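PDB 2JLM: putative phosphinothricin n-acetyltransferase from Acinetobacter baylyi, which is a GNAT-family acetyltransferase that probably transfers the acetyl group of acetyl-CoA to the amino group of L-methionine sulfone and L-methionine sulfoximine. Local coordinates for the interface of chains A and B. Coordinates in Å, arbitrary orientation; residue numbers count along the deposited sequence, not the author numbering. Chains: chain A/B, Putative phosphinothricin n-acetyltransferase.

The interface of chains A and B. Residues chain A 41, 158-161; chain B 179-181.
B:Asp181 turns its carboxylate beside its own backbone N and away from its carbonyl carbon (chi1 -73°), toward the backbone of A:Phe160 and A:Gly161. A:Phe158 swings its ring opposite its backbone N (chi1 -167°) to meet B:Pro179 and B:Gln180. The result is a compact example of a carboxylate read by successive amides of a tight turn. The amide N of A:Phe160 donates to OD1 of B:Asp181 (2.8 Å), reaching its syn lone pair. The amide N of A:Gly161 gives a straighter bond to OD2 of B:Asp181, at 3.0 Å, also on the syn side but 32° out of the carboxylate plane. With each oxygen engaged, the carboxylate should be restrained from rotating. Both donors sit in the turn joining strands 156-159 and 162-172, where A:Phe160 and A:Gly161 have positive phi.

Around this polar grip lie two aromatic rings. B:Asp181 passes over one face of the A:Tyr41 ring near its rim, with its CA 3.6 Å from CE2 of A:Tyr41, and the ring lies obliquely to the carboxylate; the phenol OH of A:Tyr41 bonds to the carbonyl O of A:Phe158, tying the loop of A:Tyr41 to the strand. On the other flank, CB of B:Pro179 rests over the face of A:Phe158 toward its rim, 3.4 Å from CE1, in a CH-pi contact. The patch thus anchors the C-terminal tail of one subunit on its neighbour, and its two-fold twin makes the exchange reciprocal, which may stabilise a dimer.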
loop_
_atom_site.group_PDB
_atom_site.type_symbol
_atom_site.label_atom_id
_atom_site.label_comp_id
_atom_site.label_asym_id
_atom_site.label_seq_id
_atom_site.Cartn_x
_atom_site.Cartn_y
_atom_site.Cartn_z
ATOM N N TYR A 41 8.799 14.706 25.929
ATOM C CA TYR A 41 7.643 13.811 25.864
ATOM C C TYR A 41 7.132 13.504 27.275
ATOM O O TYR A 41 5.937 13.578 27.545
ATOM C CB TYR A 41 8.007 12.504 25.169
ATOM C CG TYR A 41 8.394 12.628 23.713
ATOM C CD1 TYR A 41 9.713 12.453 23.303
ATOM C CD2 TYR A 41 7.441 12.902 22.744
ATOM C CE1 TYR A 41 10.071 12.553 21.959
ATOM C CE2 TYR A 41 7.788 13.007 21.398
ATOM C CZ TYR A 41 9.098 12.830 21.012
ATOM O OH TYR A 41 9.432 12.933 19.679
ATOM N N PHE A 158 8.865 16.064 16.408
ATOM C CA PHE A 158 7.788 15.110 16.307
ATOM C C PHE A 158 7.172 14.909 17.681
ATOM O O PHE A 158 7.861 14.509 18.615
ATOM C CB PHE A 158 8.294 13.779 15.736
ATOM C CG PHE A 158 7.190 12.857 15.325
ATOM C CD1 PHE A 158 6.659 12.921 14.047
ATOM C CD2 PHE A 158 6.649 11.958 16.230
ATOM C CE1 PHE A 158 5.623 12.084 13.674
ATOM C CE2 PHE A 158 5.610 11.117 15.860
ATOM C CZ PHE A 158 5.096 11.185 14.581
ATOM N N LYS A 159 5.881 15.202 17.801
ATOM C CA LYS A 159 5.169 15.056 19.065
ATOM C C LYS A 159 3.663 14.960 18.815
ATOM O O LYS A 159 3.162 15.504 17.839
ATOM C CB LYS A 159 5.490 16.219 20.014
ATOM C CG LYS A 159 5.160 15.930 21.481
ATOM C CD LYS A 159 5.475 17.098 22.400
ATOM C CE LYS A 159 4.777 16.933 23.743
ATOM N NZ LYS A 159 5.296 17.883 24.756
ATOM N N PHE A 160 2.951 14.267 19.703
ATOM C CA PHE A 160 1.520 13.998 19.534
ATOM C C PHE A 160 1.233 13.361 18.178
ATOM O O PHE A 160 0.236 13.671 17.534
ATOM C CB PHE A 160 0.682 15.262 19.719
ATOM C CG PHE A 160 0.877 15.926 21.049
ATOM C CD1 PHE A 160 0.881 15.177 22.220
ATOM C CD2 PHE A 160 1.059 17.294 21.137
ATOM C CE1 PHE A 160 1.068 15.788 23.458
ATOM C CE2 PHE A 160 1.248 17.913 22.374
ATOM C CZ PHE A 160 1.251 17.156 23.537
ATOM N N GLY A 161 2.129 12.485 17.745
ATOM C CA GLY A 161 1.978 11.812 16.471
ATOM C C GLY A 161 2.017 12.711 15.248
ATOM O O GLY A 161 1.443 12.375 14.213
ATOM N N PRO B 179 7.454 7.410 12.062
ATOM C CA PRO B 179 7.911 8.237 13.184
ATOM C C PRO B 179 7.002 8.040 14.386
ATOM O O PRO B 179 5.789 7.907 14.193
ATOM C CB PRO B 179 7.720 9.658 12.649
ATOM C CG PRO B 179 6.596 9.508 11.626
ATOM C CD PRO B 179 6.985 8.244 10.939
ATOM N N GLN B 180 7.557 8.036 15.598
ATOM C CA GLN B 180 6.715 7.940 16.796
ATOM C C GLN B 180 7.242 8.741 17.990
ATOM O O GLN B 180 8.454 8.922 18.133
ATOM C CB GLN B 180 6.484 6.466 17.187
ATOM C CG GLN B 180 7.735 5.593 17.213
ATOM N N ASP B 181 6.329 9.224 18.838
ATOM C CA ASP B 181 6.713 9.858 20.104
ATOM C C ASP B 181 7.548 8.863 20.888
ATOM O O ASP B 181 7.377 7.656 20.720
ATOM C CB ASP B 181 5.478 10.238 20.938
ATOM C CG ASP B 181 4.723 11.445 20.378
ATOM O OD1 ASP B 181 4.237 12.272 21.187
ATOM O OD2 ASP B 181 4.604 11.565 19.139
#